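Local atomic coordinates of putative polysaccharide binding proteins (DUF1812) (Bacteroides thetaiotaomicron VPI-5482, PDB entry 3GF8), a protein that probably takes part in assembling or anchoring fimbriae at the bacterial outer membrane, as a lipoprotein of the FimB/Mfa2 family, and may bind polysaccharide. Residues F154-Y159 with L225-K230; N168-E173 with E275-V280; Y199-Q202 with A208-D211; R235-N240 with I269-S274. All blocks are in the same frame, centred on the assembly; numbering follows the deposited sequence.

Interaction 1: F154-Y159 with L225-K230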
# COMPACT_ATOMS: atom_id res chain seq x y z
N PHE A 154 -8.50 8.30 -10.40
CA PHE A 154 -9.26 9.51 -10.18
C PHE A 154 -9.91 10.01 -11.46
O PHE A 154 -9.27 10.07 -12.50
CB PHE A 154 -8.41 10.62 -9.61
CG PHE A 154 -7.92 10.38 -8.21
CD1 PHE A 154 -8.80 10.14 -7.18
CD2 PHE A 154 -6.58 10.47 -7.90
CE1 PHE A 154 -8.35 9.98 -5.89
CE2 PHE A 154 -6.13 10.31 -6.60
CZ PHE A 154 -7.01 10.07 -5.60
N GLY A 155 -11.19 10.37 -11.36
CA GLY A 155 -11.92 11.08 -12.39
C GLY A 155 -12.40 12.42 -11.84
O GLY A 155 -12.72 12.56 -10.66
N PHE A 156 -12.44 13.42 -12.70
CA PHE A 156 -12.88 14.73 -12.28
C PHE A 156 -13.89 15.20 -13.30
O PHE A 156 -13.54 15.33 -14.46
CB PHE A 156 -11.68 15.69 -12.19
CG PHE A 156 -10.59 15.20 -11.29
CD1 PHE A 156 -9.62 14.35 -11.76
CD2 PHE A 156 -10.56 15.57 -9.96
CE1 PHE A 156 -8.65 13.87 -10.92
CE2 PHE A 156 -9.59 15.09 -9.11
CZ PHE A 156 -8.64 14.25 -9.58
N GLN A 157 -15.12 15.47 -12.86
CA GLN A 157 -16.18 15.99 -13.71
C GLN A 157 -16.98 17.12 -13.08
O GLN A 157 -17.07 17.28 -11.85
CB GLN A 157 -17.21 14.91 -14.02
CG GLN A 157 -16.68 13.61 -14.51
CD GLN A 157 -17.75 12.50 -14.46
OE1 GLN A 157 -18.92 12.77 -14.20
NE2 GLN A 157 -17.33 11.26 -14.71
N SER A 158 -17.61 17.87 -13.95
CA SER A 158 -18.57 18.87 -13.55
C SER A 158 -19.76 18.19 -12.88
O SER A 158 -20.34 17.24 -13.43
CB SER A 158 -19.04 19.61 -14.81
OG SER A 158 -20.08 20.51 -14.46
N TYR A 159 -20.14 18.70 -11.72
CA TYR A 159 -21.29 18.20 -11.01
C TYR A 159 -22.58 18.42 -11.78
O TYR A 159 -23.42 17.54 -11.84
CB TYR A 159 -21.43 18.86 -9.64
CG TYR A 159 -22.72 18.50 -8.95
CD1 TYR A 159 -22.91 17.24 -8.45
CD2 TYR A 159 -23.78 19.41 -8.87
CE1 TYR A 159 -24.07 16.88 -7.84
CE2 TYR A 159 -24.97 19.06 -8.28
CZ TYR A 159 -25.10 17.79 -7.76
OH TYR A 159 -26.26 17.40 -7.17
N LEU A 225 -4.45 15.24 -2.02
CA LEU A 225 -4.59 15.19 -3.48
C LEU A 225 -4.59 16.65 -3.92
O LEU A 225 -5.42 17.44 -3.47
CB LEU A 225 -5.88 14.49 -3.92
CG LEU A 225 -6.26 14.60 -5.41
CD1 LEU A 225 -5.22 13.87 -6.30
CD2 LEU A 225 -7.68 14.05 -5.68
N VAL A 226 -3.65 16.99 -4.79
CA VAL A 226 -3.45 18.37 -5.26
C VAL A 226 -3.42 18.41 -6.79
O VAL A 226 -2.65 17.70 -7.43
CB VAL A 226 -2.12 18.96 -4.76
CG1 VAL A 226 -1.98 20.45 -5.20
CG2 VAL A 226 -1.98 18.81 -3.24
N LEU A 227 -4.28 19.25 -7.35
CA LEU A 227 -4.32 19.54 -8.76
C LEU A 227 -3.79 20.95 -9.01
O LEU A 227 -4.15 21.90 -8.31
CB LEU A 227 -5.75 19.42 -9.29
CG LEU A 227 -6.23 18.04 -9.70
CD1 LEU A 227 -6.16 16.99 -8.56
CD2 LEU A 227 -7.63 18.16 -10.23
N THR A 228 -2.96 21.09 -10.04
CA THR A 228 -2.32 22.35 -10.36
C THR A 228 -2.54 22.65 -11.83
O THR A 228 -2.39 21.78 -12.69
CB THR A 228 -0.81 22.32 -10.05
OG1 THR A 228 -0.62 21.96 -8.68
CG2 THR A 228 -0.16 23.71 -10.30
N GLU A 229 -2.95 23.87 -12.11
CA GLU A 229 -3.25 24.23 -13.48
C GLU A 229 -1.96 24.38 -14.28
O GLU A 229 -1.04 25.11 -13.86
CB GLU A 229 -4.02 25.53 -13.50
CG GLU A 229 -4.61 25.83 -14.83
CD GLU A 229 -5.31 27.15 -14.82
OE1 GLU A 229 -4.67 28.15 -14.47
OE2 GLU A 229 -6.51 27.16 -15.14
N LYS A 230 -1.87 23.68 -15.40
CA LYS A 230 -0.65 23.73 -16.19
C LYS A 230 -0.40 25.20 -16.60
O LYS A 230 0.67 25.76 -16.33
CB LYS A 230 -0.75 22.84 -17.43
CG LYS A 230 -0.64 21.35 -17.20
CD LYS A 230 -1.14 20.60 -18.43
CE LYS A 230 -1.01 19.09 -18.31
NZ LYS A 230 -1.71 18.35 -19.43
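Leu-225 reaches in between Phe-154 and Phe-156, and its two methyls do separate jobs. CB and CG act as a spacer, with CG anti to the backbone N (chi1 170°) and the fork of the side chain directed at the opposite strand. CD1 touches the rim of the Phe-154 ring, 3.7 Å from its CE2. CD2 sits squarely over the face of that ring in a CH-pi contact, 4.0 Å from the centroid and 9° off the normal. The same CD2 also meets the edge of the next ring, at Phe-156 CZ. A second CH-pi contact follows two residues on, where Leu-227 CD2 lies over the Phe-156 face, 4.0 Å from the centroid and shifted toward the rim. Replacing Phe-154 with an alanine would probably open a gap against Leu-225 and leave its CD2 with only the Phe-156 edge, of these two rings, to pack on. All four side chains are buried between two layers; the axes of 154-158 and 225-229 cross at 52° and come within 11.5 Å. In one layer strand 139-158 runs between strands 209-214 and 266-273; in the other, strand 224-229 is flanked by 170-176 and 235-240.

Interaction 2: N168-E173 with E275-V280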
# COMPACT_ATOMS: atom_id res chain seq x y z
N ASN A 168 -6.67 17.23 -19.25
CA ASN A 168 -5.25 17.51 -19.57
C ASN A 168 -4.81 18.94 -19.25
O ASN A 168 -3.65 19.27 -19.44
CB ASN A 168 -4.85 17.10 -20.99
CG ASN A 168 -6.02 16.99 -21.91
OD1 ASN A 168 -6.49 15.86 -22.24
ND2 ASN A 168 -6.55 18.16 -22.32
N ASP A 169 -5.71 19.78 -18.71
CA ASP A 169 -5.28 21.13 -18.30
C ASP A 169 -4.41 21.16 -17.01
O ASP A 169 -3.71 22.14 -16.74
CB ASP A 169 -6.50 22.05 -18.19
CG ASP A 169 -7.23 22.25 -19.55
OD1 ASP A 169 -6.64 21.99 -20.62
OD2 ASP A 169 -8.40 22.67 -19.54
N TYR A 170 -4.42 20.05 -16.26
CA TYR A 170 -3.84 20.03 -14.90
C TYR A 170 -2.78 18.98 -14.66
O TYR A 170 -2.76 17.96 -15.33
CB TYR A 170 -4.98 19.81 -13.93
CG TYR A 170 -6.07 20.77 -14.21
CD1 TYR A 170 -6.01 22.06 -13.71
CD2 TYR A 170 -7.13 20.42 -15.05
CE1 TYR A 170 -6.98 22.97 -14.00
CE2 TYR A 170 -8.11 21.32 -15.33
CZ TYR A 170 -8.02 22.61 -14.81
OH TYR A 170 -8.98 23.55 -15.08
N ASP A 171 -1.92 19.23 -13.69
CA ASP A 171 -1.11 18.20 -13.07
C ASP A 171 -1.74 17.68 -11.76
O ASP A 171 -2.48 18.41 -11.07
CB ASP A 171 0.26 18.75 -12.72
CG ASP A 171 1.06 19.11 -13.94
OD1 ASP A 171 0.82 18.52 -15.04
OD2 ASP A 171 1.94 20.00 -13.77
N TYR A 172 -1.38 16.45 -11.42
CA TYR A 172 -2.00 15.68 -10.35
C TYR A 172 -0.94 15.10 -9.47
O TYR A 172 -0.00 14.46 -9.98
CB TYR A 172 -2.78 14.53 -10.94
CG TYR A 172 -3.74 14.95 -12.00
CD1 TYR A 172 -3.32 15.16 -13.31
CD2 TYR A 172 -5.07 15.19 -11.68
CE1 TYR A 172 -4.22 15.59 -14.29
CE2 TYR A 172 -5.97 15.55 -12.63
CZ TYR A 172 -5.53 15.79 -13.94
OH TYR A 172 -6.43 16.19 -14.89
N GLU A 173 -1.11 15.30 -8.17
CA GLU A 173 -0.23 14.78 -7.17
C GLU A 173 -0.95 14.22 -5.95
O GLU A 173 -1.95 14.78 -5.48
CB GLU A 173 0.68 15.90 -6.63
CG GLU A 173 1.44 16.71 -7.63
CD GLU A 173 2.14 17.86 -6.93
OE1 GLU A 173 3.23 17.63 -6.33
OE2 GLU A 173 1.57 18.97 -6.93
N GLU A 275 -18.15 24.66 -10.52
CA GLU A 275 -17.34 25.62 -11.28
C GLU A 275 -16.21 26.24 -10.49
O GLU A 275 -15.25 26.69 -11.07
CB GLU A 275 -18.22 26.75 -11.79
CG GLU A 275 -19.25 26.30 -12.78
CD GLU A 275 -19.76 27.44 -13.66
OE1 GLU A 275 -19.51 28.63 -13.32
OE2 GLU A 275 -20.40 27.11 -14.69
N SER A 276 -16.32 26.27 -9.18
CA SER A 276 -15.29 26.89 -8.38
C SER A 276 -14.42 25.84 -7.70
O SER A 276 -13.88 26.10 -6.64
CB SER A 276 -15.95 27.86 -7.37
OG SER A 276 -17.00 27.23 -6.66
N TRP A 277 -14.28 24.67 -8.31
CA TRP A 277 -13.41 23.59 -7.79
C TRP A 277 -13.72 23.11 -6.38
O TRP A 277 -12.82 22.72 -5.66
CB TRP A 277 -11.94 23.99 -7.90
CG TRP A 277 -11.50 23.93 -9.29
CD1 TRP A 277 -11.57 24.91 -10.20
CD2 TRP A 277 -11.01 22.78 -9.97
NE1 TRP A 277 -11.15 24.46 -11.42
CE2 TRP A 277 -10.77 23.15 -11.30
CE3 TRP A 277 -10.72 21.47 -9.57
CZ2 TRP A 277 -10.25 22.27 -12.25
CZ3 TRP A 277 -10.21 20.60 -10.52
CH2 TRP A 277 -9.97 21.00 -11.83
N LEU A 278 -14.99 23.14 -6.00
CA LEU A 278 -15.45 22.56 -4.74
C LEU A 278 -16.06 21.20 -5.08
O LEU A 278 -16.88 21.11 -6.00
CB LEU A 278 -16.50 23.49 -4.11
CG LEU A 278 -17.33 23.16 -2.87
CD1 LEU A 278 -16.45 23.14 -1.60
CD2 LEU A 278 -18.51 24.18 -2.72
N ALA A 279 -15.65 20.16 -4.37
CA ALA A 279 -16.27 18.83 -4.51
C ALA A 279 -17.69 18.82 -3.92
O ALA A 279 -17.90 19.08 -2.72
CB ALA A 279 -15.40 17.74 -3.87
N VAL A 280 -18.67 18.60 -4.79
CA VAL A 280 -20.04 18.52 -4.35
C VAL A 280 -20.32 17.13 -3.81
O VAL A 280 -20.91 16.95 -2.72
CB VAL A 280 -21.01 18.89 -5.45
CG1 VAL A 280 -22.44 18.73 -4.95
CG2 VAL A 280 -20.71 20.33 -5.89
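Tyr-170 and Trp-277 approach from opposite directions and meet edge-to-face. The six-membered ring of the indole presents its edge to a face of the phenol ring, with the planes 69° apart and the centroids separated by 5.0 Å. The corner that does the touching is CZ2, which stands 3.4 Å from Tyr-170 CZ; CH2 follows beside it, 3.9 Å above the phenol plane and displaced toward the rim. Because the indole comes in over the hydroxyl end of the tyrosine, Tyr-170 OH falls at the indole edge, near its plane and 3.4 Å from Trp-277 CZ2. The other face of the phenol is backed by its own neighbour in the chain, Asp-169, whose CB lies 3.3 Å from the plane, so the ring is held between a methylene and an aromatic edge. Tyr-170 stands at the start of strand 170-176. Trp-277, left-handed in its backbone, lies within the turn of the chain between strands 266-273 and 279-284. Ser-274 OG braces that turn by bonding to Leu-278 N, while the indole also leans on Leu-227, Val-236 and Phe-237 of the facing sheet. Chemically this is a contact of dispersion and, in all likelihood, weak electrostatics: the slightly positive C-H edge of the indole, turned to the electron-rich phenol face and its oxygen, probably gives a weak attraction that favours this crossed arrangement without any hydrogen bond between the two side chains.

Interaction 3: Y199-Q202 with A208-D211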
# COMPACT_ATOMS: atom_id res chain seq x y z
N TYR A 199 -0.43 6.72 -15.56
CA TYR A 199 -1.24 6.56 -16.79
C TYR A 199 -2.37 7.55 -16.77
O TYR A 199 -2.88 7.87 -15.71
CB TYR A 199 -1.80 5.16 -16.88
CG TYR A 199 -2.70 4.96 -18.05
CD1 TYR A 199 -2.19 4.66 -19.30
CD2 TYR A 199 -4.09 5.01 -17.90
CE1 TYR A 199 -3.00 4.49 -20.35
CE2 TYR A 199 -4.91 4.81 -18.95
CZ TYR A 199 -4.35 4.55 -20.18
OH TYR A 199 -5.13 4.36 -21.25
N MSE A 200 -2.72 8.05 -17.93
CA MSE A 200 -3.74 9.07 -18.07
C MSE A 200 -4.51 8.71 -19.31
O MSE A 200 -3.94 8.18 -20.27
CB MSE A 200 -3.09 10.46 -18.21
CG MSE A 200 -2.34 10.94 -16.95
SE MSE A 200 -1.08 12.40 -17.26
CE MSE A 200 -0.16 11.52 -18.76
N GLU A 201 -5.80 8.97 -19.30
CA GLU A 201 -6.63 8.66 -20.42
C GLU A 201 -7.74 9.69 -20.51
O GLU A 201 -8.46 9.84 -19.56
CB GLU A 201 -7.21 7.28 -20.20
CG GLU A 201 -8.46 7.06 -21.03
CD GLU A 201 -8.63 5.65 -21.50
OE1 GLU A 201 -7.81 4.75 -21.17
OE2 GLU A 201 -9.61 5.46 -22.23
N GLN A 202 -7.88 10.39 -21.62
CA GLN A 202 -9.08 11.24 -21.83
C GLN A 202 -9.86 10.91 -23.13
O GLN A 202 -10.47 11.81 -23.71
CB GLN A 202 -8.72 12.73 -21.75
CG GLN A 202 -9.95 13.66 -21.88
CD GLN A 202 -9.88 14.93 -21.05
OE1 GLN A 202 -10.89 15.38 -20.51
NE2 GLN A 202 -8.69 15.51 -20.96
N ALA A 208 -12.63 9.79 -19.16
CA ALA A 208 -11.31 10.29 -18.71
C ALA A 208 -10.92 10.02 -17.24
O ALA A 208 -11.71 10.21 -16.33
CB ALA A 208 -11.21 11.79 -18.98
N TYR A 209 -9.67 9.64 -17.02
CA TYR A 209 -9.16 9.42 -15.69
C TYR A 209 -7.61 9.45 -15.63
O TYR A 209 -6.97 9.38 -16.65
CB TYR A 209 -9.71 8.09 -15.18
CG TYR A 209 -9.25 6.86 -15.96
CD1 TYR A 209 -8.06 6.21 -15.64
CD2 TYR A 209 -10.02 6.33 -16.99
CE1 TYR A 209 -7.63 5.08 -16.34
CE2 TYR A 209 -9.60 5.19 -17.70
CZ TYR A 209 -8.42 4.58 -17.36
OH TYR A 209 -8.01 3.47 -18.03
N VAL A 210 -7.04 9.56 -14.43
CA VAL A 210 -5.60 9.33 -14.21
C VAL A 210 -5.42 8.18 -13.25
O VAL A 210 -6.18 8.06 -12.28
CB VAL A 210 -4.88 10.57 -13.61
CG1 VAL A 210 -4.87 11.74 -14.59
CG2 VAL A 210 -5.52 11.01 -12.36
N ASP A 211 -4.45 7.31 -13.50
CA ASP A 211 -4.12 6.26 -12.55
C ASP A 211 -2.86 6.62 -11.86
O ASP A 211 -1.84 6.90 -12.52
CB ASP A 211 -3.90 4.90 -13.20
CG ASP A 211 -5.18 4.25 -13.68
OD1 ASP A 211 -6.26 4.68 -13.24
OD2 ASP A 211 -5.10 3.28 -14.49
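This is the antiparallel pairing of a beta hairpin, in which Tyr-199 to Glu-201 run against Tyr-209 to Asp-211, the axes of strands 199-201 and 209-211 coming within 4.7 Å, and add a short strand beside strand 209-214. Two hydrogen-bonded pairs enclose one non-hydrogen-bonded pair. Glu-201 and Tyr-209 bond through both their N and O atoms, and Glu-201 O takes Tyr-209 N at 2.8 Å. At the other end Asp-211 N gives a good bond to Tyr-199 O, whereas the return bond from Tyr-199 N to Asp-211 O is weak at 3.4 Å. Strand 209-214 pairs with strand 139-158, so the hairpin extends one sheet of a beta-sandwich domain, consistent with the family's transthyretin-like clan. On the face carrying Tyr-199, Glu-201 and Tyr-209, the side chains form a polar-aromatic cluster. Tyr-199 CE2 lies 3.8 Å from Tyr-209 CE1, the rings oblique at 44°. Tyr-199 OH donates to Glu-201 OE1 at 2.7 Å, arriving on the anti side and 33° out of the carboxylate plane. With CG between the backbone N and carbonyl carbon (chi1 64°), the Tyr-209 ring swings toward strand 199-201 and meets Glu-201, whose CB sits over its face 4.2 Å from the centroid. Arg-153 makes a cation-pi contact with this ring and a salt bridge to Asp-211 OD1. The opposite face carries an apolar touch, selenomethionine Met-200 CG to Val-210 CG1 at 3.6 Å. Beyond the paired residues, Gln-202 CG rests against Ala-208 CB, and its amide is hydrogen-bonded to Asn-168 and Met-167, although this side chain is poorly ordered.

Interaction 4: R235-N240 with I269-S274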
# COMPACT_ATOMS: atom_id res chain seq x y z
N ARG A 235 -2.60 26.21 -7.95
CA ARG A 235 -3.26 25.06 -7.36
C ARG A 235 -4.75 25.30 -7.31
O ARG A 235 -5.17 26.25 -6.68
CB ARG A 235 -2.76 24.80 -5.95
CG ARG A 235 -1.45 24.04 -5.91
CD ARG A 235 -1.18 23.44 -4.54
NE ARG A 235 -0.65 24.42 -3.60
CZ ARG A 235 -1.34 25.01 -2.63
NH1 ARG A 235 -2.63 24.72 -2.41
NH2 ARG A 235 -0.72 25.91 -1.86
N VAL A 236 -5.54 24.42 -7.93
CA VAL A 236 -6.99 24.60 -8.03
C VAL A 236 -7.78 23.67 -7.14
O VAL A 236 -8.98 23.84 -6.99
CB VAL A 236 -7.48 24.42 -9.48
CG1 VAL A 236 -6.89 25.53 -10.38
CG2 VAL A 236 -7.11 23.04 -10.01
N PHE A 237 -7.11 22.67 -6.56
CA PHE A 237 -7.77 21.64 -5.75
C PHE A 237 -6.73 21.04 -4.81
O PHE A 237 -5.65 20.64 -5.22
CB PHE A 237 -8.37 20.56 -6.64
CG PHE A 237 -9.44 19.70 -5.98
CD1 PHE A 237 -10.64 20.24 -5.57
CD2 PHE A 237 -9.27 18.32 -5.88
CE1 PHE A 237 -11.65 19.43 -5.03
CE2 PHE A 237 -10.28 17.50 -5.34
CZ PHE A 237 -11.45 18.05 -4.91
N ASP A 238 -7.08 20.98 -3.53
CA ASP A 238 -6.13 20.57 -2.52
C ASP A 238 -6.89 20.02 -1.35
O ASP A 238 -7.27 20.77 -0.47
CB ASP A 238 -5.25 21.75 -2.10
CG ASP A 238 -4.06 21.30 -1.25
OD1 ASP A 238 -4.02 20.13 -0.82
OD2 ASP A 238 -3.17 22.13 -1.00
N ILE A 239 -7.08 18.69 -1.34
CA ILE A 239 -7.91 18.06 -0.33
C ILE A 239 -7.15 17.00 0.46
O ILE A 239 -6.04 16.56 0.09
CB ILE A 239 -9.27 17.54 -0.90
CG1 ILE A 239 -9.11 16.50 -2.02
CG2 ILE A 239 -10.06 18.71 -1.48
CD1 ILE A 239 -9.00 15.08 -1.56
N ASN A 240 -7.74 16.64 1.59
CA ASN A 240 -7.16 15.65 2.47
C ASN A 240 -7.84 14.36 2.10
O ASN A 240 -9.01 14.12 2.43
CB ASN A 240 -7.38 16.06 3.93
CG ASN A 240 -6.90 15.01 4.91
OD1 ASN A 240 -6.68 13.86 4.56
ND2 ASN A 240 -6.74 15.42 6.16
N ILE A 269 -12.24 6.75 -7.56
CA ILE A 269 -12.93 7.91 -7.06
C ILE A 269 -13.22 8.88 -8.18
O ILE A 269 -12.29 9.35 -8.86
CB ILE A 269 -12.09 8.61 -5.98
CG1 ILE A 269 -11.58 7.57 -4.95
CG2 ILE A 269 -12.88 9.78 -5.37
CD1 ILE A 269 -10.91 8.19 -3.74
N ILE A 270 -14.50 9.15 -8.40
CA ILE A 270 -14.91 10.30 -9.19
C ILE A 270 -15.23 11.50 -8.28
O ILE A 270 -16.04 11.39 -7.37
CB ILE A 270 -16.17 10.04 -10.03
CG1 ILE A 270 -16.11 8.70 -10.76
CG2 ILE A 270 -16.28 11.12 -11.06
CD1 ILE A 270 -14.93 8.56 -11.65
N PHE A 271 -14.60 12.64 -8.56
CA PHE A 271 -15.02 13.93 -8.03
C PHE A 271 -15.96 14.66 -8.98
O PHE A 271 -15.66 14.84 -10.19
CB PHE A 271 -13.81 14.82 -7.75
CG PHE A 271 -12.85 14.22 -6.78
CD1 PHE A 271 -11.94 13.28 -7.20
CD2 PHE A 271 -12.88 14.58 -5.46
CE1 PHE A 271 -11.07 12.72 -6.32
CE2 PHE A 271 -12.00 14.02 -4.57
CZ PHE A 271 -11.10 13.09 -5.00
N PHE A 272 -17.10 15.07 -8.42
CA PHE A 272 -18.08 15.90 -9.10
C PHE A 272 -17.94 17.30 -8.54
O PHE A 272 -18.26 17.55 -7.37
CB PHE A 272 -19.49 15.36 -8.87
CG PHE A 272 -19.69 14.03 -9.50
CD1 PHE A 272 -19.23 12.89 -8.87
CD2 PHE A 272 -20.26 13.93 -10.75
CE1 PHE A 272 -19.37 11.66 -9.47
CE2 PHE A 272 -20.40 12.70 -11.36
CZ PHE A 272 -19.96 11.57 -10.73
N LEU A 273 -17.42 18.20 -9.37
CA LEU A 273 -17.00 19.52 -8.89
C LEU A 273 -17.91 20.63 -9.34
O LEU A 273 -18.57 20.55 -10.39
CB LEU A 273 -15.61 19.82 -9.40
CG LEU A 273 -14.58 18.77 -9.06
CD1 LEU A 273 -13.47 18.88 -10.03
CD2 LEU A 273 -14.13 19.04 -7.65
N SER A 274 -17.93 21.67 -8.53
CA SER A 274 -18.55 22.92 -8.91
C SER A 274 -17.61 23.63 -9.89
O SER A 274 -16.43 23.28 -10.05
CB SER A 274 -18.79 23.80 -7.68
OG SER A 274 -17.58 24.37 -7.19
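Phe-237 has its CG anti to the backbone N (chi1 -161°), which sends the ring across to the opposite sheet; Phe-271 has its CG beside the backbone N (chi1 -59°) and turns a face to meet it. The first of these residues is part of a classic beta bulge, in which Val-236 and Phe-237 together face Leu-227, and the contact packs this bulged edge strand of one sandwich sheet on strand 266-273 of the other. The two rings form an offset edge-to-face pair, with centroids 5.5 Å apart and planes at 80°. CE2 and CZ of Phe-237 are the atoms turned to the Phe-271 face, and CZ stands 3.8 Å from Phe-271 CD2. Leu-273 CD2 meets the same Phe-237 ring obliquely, 3.6 Å from Phe-237 CE1. Ile-239, two residues on, places its CG2 over one face of the Phe-237 ring, 3.8 Å above the plane and toward the rim, while its CD1 only brushes Phe-271. A serine in place of Phe-237 would probably leave Phe-271 without its aromatic edge and take from Leu-273 CD2 the ring it packs on, opening a gap in this buried layer. Phe-271 is held further by Phe-156, whose ring lies nearly parallel to it, and by Leu-225. The outward side of strand 235-240 is polar instead. There Asp-238, which also forms a salt bridge with Arg-224, pairs by charge alone with Arg-235, OD2 lying 3.0 Å from NH1 but well out of the guanidinium plane.

Interactions 1, 2 and 4 are neighbouring parts of one region between two sheets, with centres 3 to 5 Å apart. Leu-227, Phe-237 and Trp-277 touch one another across them. Main-chain bonds tie the segments together: Gln-157 O lies 2.7 Å from Leu-273 N, Lys-230 N 2.8 Å from Asp-169 O, and Val-280 N 2.8 Å from Phe-272 O. Interaction 3 stands off to the side, its centre 11 Å from that of interaction 1, and joins through Phe-154 N to Val-210 O at 3.0 Å. Near it an ethanediol, probably from crystallisation, lies about 5 Å from the Asp-211 side chain.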